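Local coordinates for protein transcriptional regulator, TetR family (Agrobacterium tumefaciens, PDB 2G7S) that probably binds DNA as a dimer and represses transcription, as a TetR-family regulator, at residues A[75-81]-A[141-147]; A[102-108]-A[169-173]; A[14-18]-A[58-63]; A[53-57]-A[118-122]. One frame throughout, in Å; residues are numbered along the deposited sequence. Where two conformers were deposited one is given.

Contact 1 of 4, residues A[75-81]-A[141-147]; sequences EKNISDP and RGIAQGR
Asp80 lays its carboxylate over one face of the Arg147 guanidinium: OD2 sits 3.3 Å from CZ of Arg147, above the centre of that group, and the two planes are only 21° apart. This is a stacked salt bridge, with OD2 3.4 Å from NH1 of Arg147 but no N-H aimed at it. Bends at chi2 and chi3 fold the arginine over the acid in this conformer, one of two deposited, so the stack is probably not permanent. Glu75 treats Arg141 in a similar but looser way, OE2 lying over a guanidinium face at a long 3.7 Å from NH1. In both pairs the directed bonds go to others: Asp80 OD1 caps Leu82 N at the start of helix 81-98, Glu75 OE1 takes Trp134 NE1, and Arg141 NH2 reaches Gln84. Between the charged pairs lies Pro81, suited to the first turn of a helix because it has no N-H to offer. Its CG comes within 3.5 Å of Gly142 N, where the lack of a side chain admits the ring, and its CD is 3.2 Å from Gln145 OE1. A water accepts from Arg141 NE at 3.0 Å and donates to Ser79 O. The turn between helices 52-77 and 81-98 thus meets the Schellman-capped end of helix 118-144 at a partly exposed surface: its undirected charge pairs probably tolerate some shift, while waters supply directed bonds.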
loop_
_atom_site.group_PDB
_atom_site.type_symbol
_atom_site.label_atom_id
_atom_site.label_comp_id
_atom_site.label_asym_id
_atom_site.label_seq_id
_atom_site.Cartn_x
_atom_site.Cartn_y
_atom_site.Cartn_z
ATOM N N GLU A 75 -19.133 5.296 15.660
ATOM C CA GLU A 75 -19.661 4.298 16.532
ATOM C C GLU A 75 -20.709 4.909 17.458
ATOM O O GLU A 75 -21.800 4.342 17.680
ATOM C CB GLU A 75 -18.515 3.627 17.330
ATOM C CG GLU A 75 -18.902 2.434 18.082
ATOM C CD GLU A 75 -17.753 1.924 18.889
ATOM O OE1 GLU A 75 -16.545 2.066 18.453
ATOM O OE2 GLU A 75 -18.032 1.358 19.961
ATOM N N LYS A 76 -20.448 6.087 18.014
ATOM C CA LYS A 76 -21.408 6.756 18.893
ATOM C C LYS A 76 -22.733 7.105 18.193
ATOM O O LYS A 76 -23.798 6.913 18.791
ATOM C CB LYS A 76 -20.842 8.055 19.338
ATOM C CG LYS A 76 -21.670 8.732 20.419
ATOM C CD LYS A 76 -21.077 10.102 20.862
ATOM C CE LYS A 76 -21.376 11.153 19.857
ATOM N NZ LYS A 76 -20.717 12.396 20.219
ATOM N N ASN A 77 -22.642 7.723 16.995
ATOM C CA ASN A 77 -23.779 8.346 16.307
ATOM C C ASN A 77 -24.641 7.307 15.562
ATOM O O ASN A 77 -25.845 7.502 15.402
ATOM C CB ASN A 77 -23.292 9.422 15.326
ATOM C CG ASN A 77 -22.819 10.653 16.040
ATOM O OD1 ASN A 77 -23.296 10.927 17.135
ATOM N ND2 ASN A 77 -21.887 11.393 15.444
ATOM N N ILE A 78 -24.070 6.179 15.177
ATOM C CA ILE A 78 -24.707 5.226 14.275
ATOM C C ILE A 78 -24.998 3.932 15.057
ATOM O O ILE A 78 -24.110 3.350 15.624
ATOM C CB ILE A 78 -23.764 4.938 13.065
ATOM C CG1 ILE A 78 -23.380 6.224 12.386
ATOM C CG2 ILE A 78 -24.380 3.944 12.142
ATOM C CD1 ILE A 78 -22.205 5.982 11.334
ATOM N N SER A 79 -26.267 3.518 15.062
ATOM C CA SER A 79 -26.607 2.309 15.831
ATOM C C SER A 79 -26.225 0.975 15.189
ATOM O O SER A 79 -25.789 0.032 15.892
ATOM C CB SER A 79 -28.081 2.321 16.225
ATOM O OG SER A 79 -28.887 2.371 15.062
ATOM N N ASP A 80 -26.347 0.880 13.859
ATOM C CA ASP A 80 -26.206 -0.389 13.201
ATOM C C ASP A 80 -24.735 -0.630 12.804
ATOM O O ASP A 80 -24.138 0.185 12.109
ATOM C CB ASP A 80 -27.116 -0.298 11.984
ATOM C CG ASP A 80 -27.125 -1.515 11.088
ATOM O OD1 ASP A 80 -26.222 -2.291 11.054
ATOM O OD2 ASP A 80 -28.089 -1.612 10.229
ATOM N N PRO A 81 -24.133 -1.738 13.232
ATOM C CA PRO A 81 -22.722 -2.001 12.867
ATOM C C PRO A 81 -22.462 -1.958 11.371
ATOM O O PRO A 81 -21.401 -1.488 10.930
ATOM C CB PRO A 81 -22.485 -3.437 13.411
ATOM C CG PRO A 81 -23.470 -3.557 14.597
ATOM C CD PRO A 81 -24.690 -2.817 14.089
ATOM N N ARG A 141 -20.179 -7.040 16.789
ATOM C CA ARG A 141 -21.514 -6.489 17.153
ATOM C C ARG A 141 -22.483 -6.798 16.039
ATOM O O ARG A 141 -23.685 -7.049 16.272
ATOM C CB ARG A 141 -21.432 -5.020 17.373
ATOM C CG ARG A 141 -20.614 -4.705 18.661
ATOM C CD ARG A 141 -20.824 -3.221 19.082
ATOM N NE ARG A 141 -20.498 -2.268 18.040
ATOM C CZ ARG A 141 -19.245 -1.752 17.879
ATOM N NH1 ARG A 141 -18.208 -2.108 18.680
ATOM N NH2 ARG A 141 -19.030 -0.859 16.910
ATOM N N GLY A 142 -22.041 -6.728 14.785
ATOM C CA GLY A 142 -22.971 -7.064 13.713
ATOM C C GLY A 142 -23.453 -8.498 13.779
ATOM O O GLY A 142 -24.653 -8.781 13.523
ATOM N N ILE A 143 -22.549 -9.423 14.104
ATOM C CA ILE A 143 -23.003 -10.810 14.345
ATOM C C ILE A 143 -23.932 -10.872 15.556
ATOM O O ILE A 143 -24.989 -11.497 15.486
ATOM C CB ILE A 143 -21.799 -11.725 14.572
ATOM C CG1 ILE A 143 -21.000 -11.922 13.255
ATOM C CG2 ILE A 143 -22.267 -13.089 15.143
ATOM C CD1 ILE A 143 -21.731 -12.718 12.206
ATOM N N ALA A 144 -23.547 -10.234 16.638
ATOM C CA ALA A 144 -24.325 -10.368 17.867
ATOM C C ALA A 144 -25.737 -9.831 17.679
ATOM O O ALA A 144 -26.669 -10.335 18.334
ATOM C CB ALA A 144 -23.656 -9.596 18.987
ATOM N N GLN A 145 -25.892 -8.824 16.801
ATOM C CA GLN A 145 -27.181 -8.206 16.487
ATOM C C GLN A 145 -27.916 -8.811 15.282
ATOM O O GLN A 145 -29.040 -8.304 14.904
ATOM C CB GLN A 145 -27.014 -6.708 16.230
ATOM C CG GLN A 145 -26.517 -5.967 17.468
ATOM C CD GLN A 145 -26.192 -4.545 17.228
ATOM O OE1 GLN A 145 -26.742 -3.954 16.312
ATOM N NE2 GLN A 145 -25.219 -4.010 17.938
ATOM N N GLY A 146 -27.371 -9.883 14.720
ATOM C CA GLY A 146 -27.966 -10.533 13.519
ATOM C C GLY A 146 -28.001 -9.611 12.278
ATOM O O GLY A 146 -28.864 -9.823 11.370
ATOM N N ARG A 147 -27.080 -8.630 12.214
ATOM C CA ARG A 147 -27.021 -7.665 11.089
ATOM C C ARG A 147 -26.051 -8.027 9.950
ATOM O O ARG A 147 -26.098 -7.346 8.885
ATOM C CB ARG A 147 -26.667 -6.237 11.554
ATOM C CG ARG A 147 -27.691 -5.570 12.521
ATOM C CD ARG A 147 -28.992 -5.122 11.793
ATOM N NE ARG A 147 -29.597 -3.945 12.418
ATOM C CZ ARG A 147 -30.526 -3.206 11.819
ATOM N NH1 ARG A 147 -30.920 -3.535 10.597
ATOM N NH2 ARG A 147 -31.058 -2.138 12.423
HETATM O O HOH W 1 -23.239 -1.290 17.407
HETATM O O HOH W 2 -29.751 -0.378 14.867
HETATM O O HOH W 3 -27.315 -1.417 17.323
#

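Contact 2 of 4, residues A[102-108]-A[169-173]; sequences PFCVCAL and MLSAR
Met169 keeps CG anti to its carbonyl carbon (chi1 -76°) and runs extended, which carries it over one face of the Phe103 ring. Arg173, one helical turn later, starts the other way, CG anti to the backbone N (chi1 168°), and bends at chi3, bringing its guanidinium past the opposite side of the same ring. Met169 CB makes a CH-pi contact over the first face, 4.1 Å from the centroid of the Phe103 ring. The selenium of this selenomethionine, SE, follows over the same face at 4.3 Å from that centroid, a Met-aromatic contact, and packs 3.7 Å from Cys104 CB. Across the ring, Phe103 CD1 lies over a face of the guanidinium, with planes 30° apart and CD1 3.8 Å from Arg173 NE. The site is in the all-helical C-terminal domain of the TetR fold, where the loop leading into helix 105-110 meets the end of helix 154-173, close to the second subunit. A flat, apolar ring suits this buried position between a selenomethionine and a guanidinium, while an arginine can lie against it and supply N-H groups beyond: Arg173 NH1 donates to Ile22 O of its own chain and to Ser111 O of the second subunit. Leu108 CD1 touches the guanidinium edge, 3.4 Å from Arg173 NH1. A water donates to Pro102 O and, at 2.9 Å, to Met169 O, joining two carbonyls.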
loop_
_atom_site.group_PDB
_atom_site.type_symbol
_atom_site.label_atom_id
_atom_site.label_comp_id
_atom_site.label_asym_id
_atom_site.label_seq_id
_atom_site.Cartn_x
_atom_site.Cartn_y
_atom_site.Cartn_z
ATOM N N PRO A 102 -5.566 12.376 0.799
ATOM C CA PRO A 102 -6.249 11.265 0.152
ATOM C C PRO A 102 -5.585 9.909 0.427
ATOM O O PRO A 102 -5.820 8.968 -0.310
ATOM C CB PRO A 102 -6.139 11.603 -1.347
ATOM C CG PRO A 102 -4.721 12.223 -1.408
ATOM C CD PRO A 102 -4.675 13.099 -0.156
ATOM N N PHE A 103 -4.776 9.805 1.473
ATOM C CA PHE A 103 -4.120 8.531 1.791
ATOM C C PHE A 103 -3.927 8.521 3.308
ATOM O O PHE A 103 -3.657 9.587 3.900
ATOM C CB PHE A 103 -2.770 8.405 1.075
ATOM C CG PHE A 103 -2.423 6.978 0.620
ATOM C CD1 PHE A 103 -2.604 6.578 -0.679
ATOM C CD2 PHE A 103 -1.879 6.078 1.506
ATOM C CE1 PHE A 103 -2.270 5.311 -1.119
ATOM C CE2 PHE A 103 -1.508 4.813 1.071
ATOM C CZ PHE A 103 -1.727 4.422 -0.209
ATOM N N CYS A 104 -4.006 7.361 3.918
ATOM C CA CYS A 104 -3.743 7.218 5.346
ATOM C C CYS A 104 -2.210 7.350 5.592
ATOM O O CYS A 104 -1.412 6.671 4.952
ATOM C CB CYS A 104 -4.251 5.843 5.753
ATOM S SG CYS A 104 -3.707 5.416 7.473
ATOM N N VAL A 105 -1.816 8.229 6.522
ATOM C CA VAL A 105 -0.406 8.396 6.876
ATOM C C VAL A 105 0.210 7.075 7.261
ATOM O O VAL A 105 1.364 6.789 6.903
ATOM C CB VAL A 105 -0.386 9.355 8.130
ATOM C CG1 VAL A 105 1.002 9.340 8.802
ATOM C CG2 VAL A 105 -0.816 10.781 7.766
ATOM N N CYS A 106 -0.541 6.277 8.047
ATOM C CA CYS A 106 0.064 5.046 8.580
ATOM C C CYS A 106 0.131 3.985 7.481
ATOM O O CYS A 106 1.107 3.235 7.409
ATOM C CB CYS A 106 -0.696 4.514 9.763
ATOM S SG CYS A 106 -0.408 5.603 11.201
ATOM N N ALA A 107 -0.882 3.905 6.602
ATOM C CA ALA A 107 -0.789 2.932 5.543
ATOM C C ALA A 107 0.421 3.253 4.637
ATOM O O ALA A 107 1.099 2.351 4.111
ATOM C CB ALA A 107 -2.119 2.910 4.733
ATOM N N LEU A 108 0.640 4.546 4.367
ATOM C CA LEU A 108 1.737 4.923 3.504
ATOM C C LEU A 108 3.060 4.559 4.183
ATOM O O LEU A 108 3.963 3.983 3.567
ATOM C CB LEU A 108 1.643 6.462 3.110
ATOM C CG LEU A 108 2.271 6.827 1.711
ATOM C CD1 LEU A 108 1.854 8.231 1.294
ATOM C CD2 LEU A 108 3.741 6.633 1.533
HETATM N N MSE A 169 -7.112 2.401 -1.468
HETATM C CA MSE A 169 -6.471 3.703 -1.461
HETATM C C MSE A 169 -5.330 3.692 -2.496
HETATM O O MSE A 169 -5.056 4.743 -3.181
HETATM C CB MSE A 169 -5.802 3.991 -0.025
HETATM C CG MSE A 169 -6.711 4.348 1.001
HETATM SE SE MSE A 169 -5.443 4.367 2.561
HETATM C CE MSE A 169 -7.232 4.588 3.819
ATOM N N LEU A 170 -4.580 2.602 -2.532
ATOM C CA LEU A 170 -3.428 2.518 -3.402
ATOM C C LEU A 170 -3.887 2.525 -4.856
ATOM O O LEU A 170 -3.343 3.252 -5.707
ATOM C CB LEU A 170 -2.659 1.210 -3.101
ATOM C CG LEU A 170 -1.322 1.110 -3.788
ATOM C CD1 LEU A 170 -0.336 2.125 -3.193
ATOM C CD2 LEU A 170 -0.766 -0.299 -3.671
ATOM N N SER A 171 -4.919 1.715 -5.193
ATOM C CA SER A 171 -5.419 1.726 -6.595
ATOM C C SER A 171 -5.973 3.092 -6.973
ATOM O O SER A 171 -5.763 3.513 -8.112
ATOM C CB SER A 171 -6.475 0.634 -6.844
ATOM O OG SER A 171 -5.769 -0.623 -6.925
ATOM N N ALA A 172 -6.639 3.787 -6.028
ATOM C CA ALA A 172 -7.187 5.136 -6.381
ATOM C C ALA A 172 -6.007 6.084 -6.711
ATOM O O ALA A 172 -6.100 6.876 -7.668
ATOM C CB ALA A 172 -8.011 5.651 -5.243
ATOM N N ARG A 173 -4.940 5.983 -5.928
ATOM C CA ARG A 173 -3.741 6.852 -6.162
ATOM C C ARG A 173 -3.056 6.441 -7.516
ATOM O O ARG A 173 -2.538 7.301 -8.248
ATOM C CB ARG A 173 -2.789 6.737 -4.943
ATOM C CG ARG A 173 -1.400 7.381 -5.263
ATOM C CD ARG A 173 -0.691 7.673 -3.940
ATOM N NE ARG A 173 -1.305 8.863 -3.356
ATOM C CZ ARG A 173 -0.836 9.532 -2.266
ATOM N NH1 ARG A 173 0.242 9.037 -1.609
ATOM N NH2 ARG A 173 -1.409 10.649 -1.837
HETATM O O HOH W 4 -5.829 7.492 -2.632
#

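Contact 3 of 4, residues A[14-18]-A[58-63]; sequences LQCAR and KLVSQY
The first helix of the TetR-type DNA-binding domain, 6-24, packs here through Leu14, Ala17 and Arg18 on Leu59, Gln62 and Tyr63 of helix 52-77, the long helix that follows the helix-turn-helix. The short segments cross almost at right angles (87°), with axes 10.0 Å apart. Leu59 is the central apolar side chain: its CG stands anti to the backbone N (chi1 174°), which sends CD1 to within 3.6 Å of Ala17 CB, the small methyl leaving room for the branched leucine. Leu14 CD2 packs against the backbone N and the CB of Leu59, 4.0 Å from the latter, while Leu14 CD1 meets the amide end of Gln62. Arg18 suits the border of this patch, since its aliphatic CG packs near Leu59 CD2 and its charged end passes on to polar partners. Its NH1 forms a salt bridge with Glu66, which probably fixes the group. Over one guanidinium face lies Tyr63 CA, whereas the tyrosine ring stands nearly perpendicular and Arg18 NH1 lies at its edge, 3.7 Å from Tyr63 CD1. Arg18 NH2 donates to Gln62 OE1 over 3.2 Å, a bond bent to 152° that lies near the guanidinium plane but tilts out of the amide's.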
loop_
_atom_site.group_PDB
_atom_site.type_symbol
_atom_site.label_atom_id
_atom_site.label_comp_id
_atom_site.label_asym_id
_atom_site.label_seq_id
_atom_site.Cartn_x
_atom_site.Cartn_y
_atom_site.Cartn_z
ATOM N N LEU A 14 3.772 20.533 12.397
ATOM C CA LEU A 14 3.145 19.195 12.269
ATOM C C LEU A 14 2.110 19.136 11.147
ATOM O O LEU A 14 2.053 18.106 10.451
ATOM C CB LEU A 14 2.431 18.835 13.598
ATOM C CG LEU A 14 3.426 18.453 14.713
ATOM C CD1 LEU A 14 2.678 18.346 16.049
ATOM C CD2 LEU A 14 4.205 17.149 14.437
ATOM N N GLN A 15 1.280 20.195 11.007
ATOM C CA GLN A 15 0.285 20.274 9.909
ATOM C C GLN A 15 1.038 20.054 8.576
ATOM O O GLN A 15 0.759 19.135 7.769
ATOM C CB GLN A 15 -0.414 21.649 9.949
ATOM C CG GLN A 15 -1.464 21.829 8.853
ATOM C CD GLN A 15 -2.359 23.041 9.005
ATOM O OE1 GLN A 15 -2.738 23.430 10.105
ATOM N NE2 GLN A 15 -2.733 23.626 7.878
ATOM N N CYS A 16 2.025 20.892 8.345
ATOM C CA CYS A 16 2.794 20.876 7.087
ATOM C C CYS A 16 3.411 19.501 6.838
ATOM O O CYS A 16 3.262 18.916 5.763
ATOM C CB CYS A 16 3.897 21.971 7.141
ATOM S SG CYS A 16 5.015 21.862 5.758
ATOM N N ALA A 17 4.084 18.962 7.851
ATOM C CA ALA A 17 4.738 17.669 7.682
ATOM C C ALA A 17 3.686 16.576 7.378
ATOM O O ALA A 17 3.954 15.652 6.586
ATOM C CB ALA A 17 5.485 17.323 8.921
ATOM N N ARG A 18 2.521 16.683 7.975
ATOM C CA ARG A 18 1.474 15.648 7.688
ATOM C C ARG A 18 1.106 15.735 6.190
ATOM O O ARG A 18 0.997 14.701 5.505
ATOM C CB ARG A 18 0.260 15.865 8.555
ATOM C CG ARG A 18 -0.607 14.606 8.357
ATOM C CD ARG A 18 -1.898 14.431 8.964
ATOM N NE ARG A 18 -1.929 14.768 10.354
ATOM C CZ ARG A 18 -3.062 14.687 11.086
ATOM N NH1 ARG A 18 -4.183 14.259 10.490
ATOM N NH2 ARG A 18 -3.051 15.076 12.371
ATOM N N LYS A 58 5.560 12.296 16.538
ATOM C CA LYS A 58 4.520 13.203 17.052
ATOM C C LYS A 58 3.374 13.372 16.053
ATOM O O LYS A 58 2.220 13.533 16.447
ATOM C CB LYS A 58 5.141 14.558 17.379
ATOM C CG LYS A 58 6.040 14.424 18.598
ATOM C CD LYS A 58 5.202 14.391 19.862
ATOM C CE LYS A 58 6.066 14.037 21.078
ATOM N NZ LYS A 58 7.422 14.547 20.930
ATOM N N LEU A 59 3.720 13.453 14.776
ATOM C CA LEU A 59 2.706 13.587 13.749
ATOM C C LEU A 59 1.847 12.342 13.714
ATOM O O LEU A 59 0.605 12.466 13.573
ATOM C CB LEU A 59 3.511 13.730 12.420
ATOM C CG LEU A 59 3.060 13.785 11.009
ATOM C CD1 LEU A 59 4.276 14.176 10.132
ATOM C CD2 LEU A 59 2.307 12.590 10.551
ATOM N N VAL A 60 2.481 11.149 13.739
ATOM C CA VAL A 60 1.674 9.921 13.636
ATOM C C VAL A 60 0.837 9.766 14.905
ATOM O O VAL A 60 -0.327 9.351 14.804
ATOM C CB VAL A 60 2.559 8.715 13.432
ATOM C CG1 VAL A 60 1.767 7.455 13.506
ATOM C CG2 VAL A 60 3.320 8.842 12.061
ATOM N N SER A 61 1.402 10.083 16.108
ATOM C CA SER A 61 0.572 9.947 17.332
ATOM C C SER A 61 -0.686 10.857 17.227
ATOM O O SER A 61 -1.821 10.419 17.561
ATOM C CB SER A 61 1.427 10.385 18.547
ATOM O OG SER A 61 0.656 10.327 19.702
ATOM N N GLN A 62 -0.527 12.063 16.686
ATOM C CA GLN A 62 -1.676 13.000 16.571
ATOM C C GLN A 62 -2.645 12.442 15.508
ATOM O O GLN A 62 -3.892 12.556 15.654
ATOM C CB GLN A 62 -1.146 14.356 16.091
ATOM C CG GLN A 62 -2.215 15.437 15.834
ATOM C CD GLN A 62 -1.495 16.682 15.335
ATOM O OE1 GLN A 62 -1.084 16.783 14.159
ATOM N NE2 GLN A 62 -1.268 17.604 16.238
ATOM N N TYR A 63 -2.102 11.901 14.413
ATOM C CA TYR A 63 -2.975 11.371 13.330
ATOM C C TYR A 63 -3.816 10.198 13.923
ATOM O O TYR A 63 -5.014 10.070 13.636
ATOM C CB TYR A 63 -2.075 10.815 12.190
ATOM C CG TYR A 63 -2.887 9.995 11.238
ATOM C CD1 TYR A 63 -3.641 10.632 10.219
ATOM C CD2 TYR A 63 -2.886 8.584 11.316
ATOM C CE1 TYR A 63 -4.390 9.867 9.326
ATOM C CE2 TYR A 63 -3.617 7.798 10.359
ATOM C CZ TYR A 63 -4.372 8.460 9.407
ATOM O OH TYR A 63 -5.163 7.763 8.472
#

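Contact 4 of 4, residues A[53-57]-A[118-122]; sequences SDLVC and ETVVL
Val120 reaches Val56, Cys57 and Ser53 with its two methyl groups, and its branching at CB is what divides the work. CB itself serves as the fork. CG1, anti to the backbone N (chi1 178°), turns to Val56 and meets CG1 of that residue at 3.9 Å, the two valines crossing obliquely. CG2 leans the other way, 3.8 Å from the backbone O of Ser53 and equally 3.8 Å from SG of Cys57, so this one methyl touches two residues one turn apart on the facing helix. Cys57 in turn lays SG beside the backbone at the start of helix 118-144, 3.6 Å from Val120 N, with Thr119 OG1 a further neighbour at 3.4 Å from SG. A compact, polarisable sulfur suits a position between a methyl and a hydroxyl. The segments run almost parallel, 6° apart, with axes separated by 9.0 Å, a spacing suited to short side chains. Toward the outside the pairing becomes polar: a water hydrogen-bonds to both Ser53 OG and Thr119 OG1, the latter at 2.8 Å, while Ser53 OG also bonds to Ser51. Helix 52-77 leaves the DNA-binding domain here and helix 118-144 belongs to the C-terminal domain, so the contact joins the two. Its buried side is valine against valine and sulfur, its outer side one water between two hydroxyls. Held by apolar packing and that shared water, the interface is probably only weakly directional.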
loop_
_atom_site.group_PDB
_atom_site.type_symbol
_atom_site.label_atom_id
_atom_site.label_comp_id
_atom_site.label_asym_id
_atom_site.label_seq_id
_atom_site.Cartn_x
_atom_site.Cartn_y
_atom_site.Cartn_z
ATOM N N SER A 53 12.846 11.985 13.302
ATOM C CA SER A 53 12.090 10.813 13.804
ATOM C C SER A 53 11.120 11.272 14.868
ATOM O O SER A 53 9.988 10.743 14.920
ATOM C CB SER A 53 13.001 9.727 14.312
ATOM O OG SER A 53 13.712 10.114 15.423
ATOM N N ASP A 54 11.567 12.179 15.765
ATOM C CA ASP A 54 10.631 12.636 16.758
ATOM C C ASP A 54 9.458 13.443 16.155
ATOM O O ASP A 54 8.289 13.266 16.564
ATOM C CB ASP A 54 11.369 13.527 17.732
ATOM C CG ASP A 54 10.425 14.080 18.817
ATOM O OD1 ASP A 54 9.993 13.247 19.658
ATOM O OD2 ASP A 54 10.181 15.292 18.795
ATOM N N LEU A 55 9.757 14.289 15.168
ATOM C CA LEU A 55 8.683 15.029 14.513
ATOM C C LEU A 55 7.648 14.053 13.937
ATOM O O LEU A 55 6.415 14.216 14.117
ATOM C CB LEU A 55 9.354 15.850 13.402
ATOM C CG LEU A 55 8.469 16.877 12.749
ATOM C CD1 LEU A 55 9.396 17.955 12.007
ATOM C CD2 LEU A 55 7.642 16.212 11.793
ATOM N N VAL A 56 8.152 13.026 13.255
ATOM C CA VAL A 56 7.193 12.089 12.618
ATOM C C VAL A 56 6.479 11.209 13.678
ATOM O O VAL A 56 5.264 10.933 13.508
ATOM C CB VAL A 56 7.928 11.274 11.550
ATOM C CG1 VAL A 56 6.981 10.196 10.961
ATOM C CG2 VAL A 56 8.408 12.249 10.440
ATOM N N CYS A 57 7.150 10.837 14.768
ATOM C CA CYS A 57 6.380 10.127 15.795
ATOM C C CYS A 57 5.274 11.001 16.330
ATOM O O CYS A 57 4.167 10.493 16.573
ATOM C CB CYS A 57 7.295 9.755 16.963
ATOM S SG CYS A 57 8.362 8.340 16.648
ATOM N N GLU A 118 12.931 2.952 14.187
ATOM C CA GLU A 118 12.149 1.990 14.964
ATOM C C GLU A 118 11.032 2.695 15.753
ATOM O O GLU A 118 9.938 2.108 15.940
ATOM C CB GLU A 118 13.002 1.269 15.967
ATOM C CG GLU A 118 14.073 0.419 15.299
ATOM C CD GLU A 118 14.976 -0.311 16.304
ATOM O OE1 GLU A 118 15.009 0.013 17.509
ATOM O OE2 GLU A 118 15.731 -1.192 15.809
ATOM N N THR A 119 11.291 3.913 16.256
ATOM C CA THR A 119 10.240 4.568 17.051
ATOM C C THR A 119 9.011 4.911 16.193
ATOM O O THR A 119 7.843 4.813 16.675
ATOM C CB THR A 119 10.735 5.842 17.704
ATOM O OG1 THR A 119 11.340 6.640 16.683
ATOM C CG2 THR A 119 11.825 5.488 18.805
ATOM N N VAL A 120 9.242 5.263 14.927
ATOM C CA VAL A 120 8.128 5.507 14.000
ATOM C C VAL A 120 7.394 4.220 13.687
ATOM O O VAL A 120 6.143 4.217 13.629
ATOM C CB VAL A 120 8.660 6.205 12.707
ATOM C CG1 VAL A 120 7.495 6.418 11.712
ATOM C CG2 VAL A 120 9.299 7.541 13.092
ATOM N N VAL A 121 8.168 3.153 13.484
ATOM C CA VAL A 121 7.530 1.850 13.190
ATOM C C VAL A 121 6.558 1.448 14.306
ATOM O O VAL A 121 5.472 0.934 14.048
ATOM C CB VAL A 121 8.602 0.765 12.976
ATOM C CG1 VAL A 121 7.966 -0.647 12.795
ATOM C CG2 VAL A 121 9.448 1.159 11.762
ATOM N N LEU A 122 6.940 1.732 15.573
ATOM C CA LEU A 122 6.053 1.376 16.686
ATOM C C LEU A 122 4.703 2.091 16.505
ATOM O O LEU A 122 3.640 1.473 16.737
ATOM C CB LEU A 122 6.690 1.798 18.041
ATOM C CG LEU A 122 7.899 1.031 18.462
ATOM C CD1 LEU A 122 8.432 1.723 19.801
ATOM C CD2 LEU A 122 7.538 -0.426 18.731
HETATM O O HOH W 5 12.266 9.094 17.688
#

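In the fold
Helix 52-77 links three of the four sites: near its start it enters contacts 4 and 3, which touch, with centres 11 Å apart, and it ends in contact 1, whose centre is 35 Å from that of contact 4. Contacts 1 and 4 also share helix 118-144, so these two helices meet near both their ends, on opposite sides of the chain's centre. Contact 2 lies nearest the middle, 16 Å from contact 3 between centres, and touches it where Val105 packs on Tyr63 and Arg18. Contact 3 closes first, though its segments alternate with those of contact 4; contacts 1, 2 and 4 also interleave. Contacts 3 and 2 thereby join the DNA-binding domain to the C-terminal domain.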